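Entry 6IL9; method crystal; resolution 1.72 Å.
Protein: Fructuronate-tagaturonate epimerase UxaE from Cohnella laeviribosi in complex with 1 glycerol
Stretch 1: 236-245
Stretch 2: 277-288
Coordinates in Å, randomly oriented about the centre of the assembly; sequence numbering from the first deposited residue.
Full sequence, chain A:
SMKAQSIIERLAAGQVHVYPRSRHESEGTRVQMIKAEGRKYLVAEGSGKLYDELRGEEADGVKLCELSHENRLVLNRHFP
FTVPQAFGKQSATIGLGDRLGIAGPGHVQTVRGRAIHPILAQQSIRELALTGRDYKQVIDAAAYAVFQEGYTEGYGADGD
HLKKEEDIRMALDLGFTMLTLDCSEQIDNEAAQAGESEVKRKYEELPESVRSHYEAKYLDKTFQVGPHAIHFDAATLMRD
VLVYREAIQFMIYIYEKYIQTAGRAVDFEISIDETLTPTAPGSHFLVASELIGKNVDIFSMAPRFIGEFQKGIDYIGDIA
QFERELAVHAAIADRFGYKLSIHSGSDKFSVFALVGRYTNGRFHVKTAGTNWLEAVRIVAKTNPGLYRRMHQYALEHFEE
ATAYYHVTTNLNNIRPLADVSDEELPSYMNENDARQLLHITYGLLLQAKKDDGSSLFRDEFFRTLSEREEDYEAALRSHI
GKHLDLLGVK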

# COMPACT_ATOMS: atom_id res chain seq x y z
N THR A 236 -5.28 1.42 34.36
CA THR A 236 -5.07 1.08 32.95
C THR A 236 -6.39 1.08 32.18
O THR A 236 -6.46 1.59 31.06
CB THR A 236 -4.37 -0.28 32.84
OG1 THR A 236 -5.13 -1.27 33.53
CG2 THR A 236 -2.98 -0.20 33.44
N LEU A 237 -7.45 0.53 32.78
CA LEU A 237 -8.76 0.50 32.12
C LEU A 237 -9.26 1.91 31.81
O LEU A 237 -9.70 2.19 30.69
CB LEU A 237 -9.77 -0.24 33.00
CG LEU A 237 -11.19 -0.38 32.44
CD1 LEU A 237 -11.16 -1.03 31.06
CD2 LEU A 237 -12.12 -1.16 33.36
N MET A 238 -9.18 2.82 32.79
CA MET A 238 -9.67 4.18 32.58
C MET A 238 -8.91 4.88 31.46
O MET A 238 -9.51 5.57 30.62
CB MET A 238 -9.56 5.00 33.86
CG MET A 238 -10.50 4.56 34.92
SD MET A 238 -10.65 5.72 36.33
CE MET A 238 -11.63 4.63 37.30
N ARG A 239 -7.59 4.75 31.46
CA ARG A 239 -6.83 5.38 30.39
C ARG A 239 -7.21 4.77 29.04
O ARG A 239 -7.43 5.50 28.07
CB ARG A 239 -5.34 5.26 30.65
CG ARG A 239 -4.51 6.17 29.78
CD ARG A 239 -3.02 5.95 30.02
NE ARG A 239 -2.60 6.35 31.36
CZ ARG A 239 -2.30 7.60 31.72
NH1 ARG A 239 -2.38 8.58 30.83
NH2 ARG A 239 -1.92 7.87 32.96
N ASP A 240 -7.30 3.44 28.97
CA ASP A 240 -7.66 2.78 27.71
C ASP A 240 -9.01 3.26 27.19
O ASP A 240 -9.16 3.52 25.99
CB ASP A 240 -7.70 1.26 27.90
CG ASP A 240 -6.32 0.63 27.81
OD1 ASP A 240 -5.38 1.29 27.32
OD2 ASP A 240 -6.20 -0.54 28.24
N VAL A 241 -10.01 3.37 28.07
CA VAL A 241 -11.32 3.85 27.64
C VAL A 241 -11.22 5.27 27.09
O VAL A 241 -11.76 5.59 26.02
CB VAL A 241 -12.34 3.75 28.79
CG1 VAL A 241 -13.68 4.40 28.41
CG2 VAL A 241 -12.54 2.30 29.20
N LEU A 242 -10.49 6.15 27.79
CA LEU A 242 -10.39 7.53 27.33
C LEU A 242 -9.66 7.64 26.00
O LEU A 242 -10.04 8.45 25.14
CB LEU A 242 -9.67 8.38 28.39
CG LEU A 242 -10.44 8.56 29.69
CD1 LEU A 242 -9.61 9.38 30.67
CD2 LEU A 242 -11.77 9.25 29.42
N VAL A 243 -8.61 6.84 25.80
CA VAL A 243 -7.81 6.96 24.59
C VAL A 243 -8.57 6.43 23.38
O VAL A 243 -8.49 7.00 22.28
CB VAL A 243 -6.45 6.25 24.77
CG1 VAL A 243 -5.67 6.26 23.46
CG2 VAL A 243 -5.64 6.93 25.88
N TYR A 244 -9.30 5.32 23.55
CA TYR A 244 -9.77 4.53 22.42
C TYR A 244 -11.28 4.49 22.22
O TYR A 244 -11.71 4.08 21.14
CB TYR A 244 -9.25 3.08 22.55
CG TYR A 244 -7.75 2.98 22.42
CD1 TYR A 244 -7.13 3.07 21.18
CD2 TYR A 244 -6.94 2.83 23.54
CE1 TYR A 244 -5.76 3.00 21.05
CE2 TYR A 244 -5.56 2.76 23.43
CZ TYR A 244 -4.98 2.84 22.18
OH TYR A 244 -3.61 2.77 22.05
N ARG A 245 -12.10 4.89 23.20
CA ARG A 245 -13.54 4.66 23.08
C ARG A 245 -14.13 5.33 21.85
O ARG A 245 -14.91 4.72 21.11
CB ARG A 245 -14.29 5.13 24.33
CG ARG A 245 -15.80 4.98 24.20
CD ARG A 245 -16.56 5.39 25.44
NE ARG A 245 -17.92 5.83 25.11
CZ ARG A 245 -18.94 5.01 24.85
NH1 ARG A 245 -18.79 3.69 24.87
NH2 ARG A 245 -20.13 5.53 24.55
N THR A 277 1.01 7.98 20.41
CA THR A 277 1.36 7.00 21.43
C THR A 277 1.38 5.59 20.83
O THR A 277 0.52 5.27 20.00
CB THR A 277 0.38 7.04 22.60
N PRO A 278 2.32 4.75 21.22
CA PRO A 278 2.31 3.35 20.75
C PRO A 278 1.10 2.60 21.29
O PRO A 278 0.58 2.91 22.36
CB PRO A 278 3.61 2.78 21.31
CG PRO A 278 3.93 3.64 22.50
CD PRO A 278 3.46 5.01 22.12
N THR A 279 0.65 1.61 20.52
CA THR A 279 -0.48 0.80 20.95
C THR A 279 0.01 -0.26 21.92
O THR A 279 0.68 -1.22 21.50
CB THR A 279 -1.19 0.15 19.77
OG1 THR A 279 -1.41 1.11 18.73
CG2 THR A 279 -2.52 -0.43 20.21
N ALA A 280 -0.32 -0.12 23.20
CA ALA A 280 0.01 -1.15 24.17
C ALA A 280 -0.74 -2.43 23.82
O ALA A 280 -1.90 -2.38 23.40
CB ALA A 280 -0.36 -0.70 25.58
N PRO A 281 -0.11 -3.60 23.98
CA PRO A 281 -0.85 -4.86 23.74
C PRO A 281 -2.14 -4.96 24.55
O PRO A 281 -3.16 -5.44 24.03
CB PRO A 281 0.17 -5.94 24.13
CG PRO A 281 1.50 -5.31 23.79
CD PRO A 281 1.34 -3.84 24.17
N GLY A 282 -2.15 -4.47 25.80
CA GLY A 282 -3.39 -4.51 26.57
C GLY A 282 -4.48 -3.62 25.99
O GLY A 282 -5.67 -3.97 26.04
N SER A 283 -4.10 -2.46 25.45
CA SER A 283 -5.08 -1.61 24.79
C SER A 283 -5.60 -2.27 23.52
O SER A 283 -6.80 -2.21 23.22
CB SER A 283 -4.46 -0.25 24.46
OG SER A 283 -3.83 0.30 25.60
N HIS A 284 -4.70 -2.90 22.77
CA HIS A 284 -5.08 -3.67 21.59
C HIS A 284 -6.13 -4.72 21.93
O HIS A 284 -7.15 -4.86 21.24
CB HIS A 284 -3.80 -4.30 21.02
CG HIS A 284 -4.01 -5.24 19.87
ND1 HIS A 284 -2.99 -6.03 19.38
CD2 HIS A 284 -5.09 -5.51 19.10
CE1 HIS A 284 -3.43 -6.74 18.37
NE2 HIS A 284 -4.71 -6.46 18.18
N PHE A 285 -5.91 -5.47 23.02
CA PHE A 285 -6.90 -6.45 23.46
C PHE A 285 -8.26 -5.81 23.69
O PHE A 285 -9.29 -6.35 23.28
CB PHE A 285 -6.42 -7.15 24.74
CG PHE A 285 -7.38 -8.19 25.24
CD1 PHE A 285 -7.36 -9.48 24.72
CD2 PHE A 285 -8.32 -7.89 26.21
CE1 PHE A 285 -8.25 -10.44 25.17
CE2 PHE A 285 -9.21 -8.83 26.66
CZ PHE A 285 -9.18 -10.13 26.13
N LEU A 286 -8.29 -4.67 24.39
CA LEU A 286 -9.58 -4.04 24.70
C LEU A 286 -10.29 -3.60 23.42
O LEU A 286 -11.50 -3.82 23.26
CB LEU A 286 -9.36 -2.86 25.64
CG LEU A 286 -10.63 -2.08 26.04
CD1 LEU A 286 -10.58 -1.74 27.53
CD2 LEU A 286 -10.75 -0.81 25.23
N VAL A 287 -9.56 -2.97 22.50
CA VAL A 287 -10.16 -2.52 21.25
C VAL A 287 -10.75 -3.71 20.50
O VAL A 287 -11.92 -3.69 20.10
CB VAL A 287 -9.12 -1.77 20.39
CG1 VAL A 287 -9.67 -1.52 18.97
CG2 VAL A 287 -8.71 -0.47 21.07
N ALA A 288 -9.96 -4.77 20.34
CA ALA A 288 -10.43 -5.94 19.60
C ALA A 288 -11.61 -6.59 20.29
O ALA A 288 -12.61 -6.94 19.64
CB ALA A 288 -9.29 -6.95 19.44
O HOH W 1 -1.99 2.14 24.29
O HOH W 2 -2.56 3.05 19.55

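Two helical segments of one chain cross obliquely in the epimerase UxaE. Residues 236-245 lie within a longer helix; in the second stretch a loop, 277-280, leads into a helix that starts at Pro281 and runs on past Ala288, with Ala280 at the N-cap position. The helix axes come within 10.2 Å at an angle of 62° between their N-to-C directions. The backbones are nearest at Asp240 and Ser283, whose CA atoms lie 5.9 Å apart; one turn further along both helices, the CA atoms of Tyr244 and Val287 are 7.2 Å apart. The i to i+4 backbone bonds, such as Tyr244 N to Asp240 O (3.0 Å) and Val287 N to Ser283 O (3.0 Å), occupy main-chain polar groups within each helix, and the contact is made largely by side chains. Together the stretches bury 361 Å².

One direct hydrogen bond links them: Ser283 OG donates to Asp240 OD1 at 2.5 Å, a short bond between a hydroxyl and a carboxylate in a buried setting. In both residues the CA-to-CB bond points toward the other stretch, and the hydrogen bond forms where the two backbones are nearest. Gly282 adds no side chain beside this pair; its O is 4.1 Å from Asp240 OD2.

Water extends the polar network around the Tyr244 hydroxyl. Water 1 lies 2.8 Å from Tyr244 OH, donates to Ser283 OG (2.9 Å) and accepts from Ala280 N (3.0 Å), so it ties the tyrosine to the start of the second helix. Ser283 OG thus gives its proton to Asp240 while receiving one from the water. Water 2 joins Tyr244 OH (2.7 Å) to Thr279 OG1 (2.4 Å), carrying the link into the loop.

Carbon-rich contacts complete the account, two of them between apolar side chains: Leu237 with Leu286 and Tyr244 with Val287. Tyr244, in the m rotamer, has 93 Å² covered by the second stretch, the largest share of any residue here. Its ring meets neighbours from successive turns of the second helix obliquely: Ser283 CB lies 3.4 Å from Tyr244 CE2, and Val287 CG2 lies 3.8 Å from Tyr244 CG. At the hydroxyl end, Thr279 CG2 approaches Tyr244 OH to 3.8 Å, so the tyrosine side chain reaches from the helix to the loop. Leu286 closes another part of the contact, its CD1 3.6 Å from Leu237 CD1 and 4.2 Å from Asp240 CB. Although the CA-to-CB bond of Leu237 points away, the end of its side chain comes back near enough to meet Leu286.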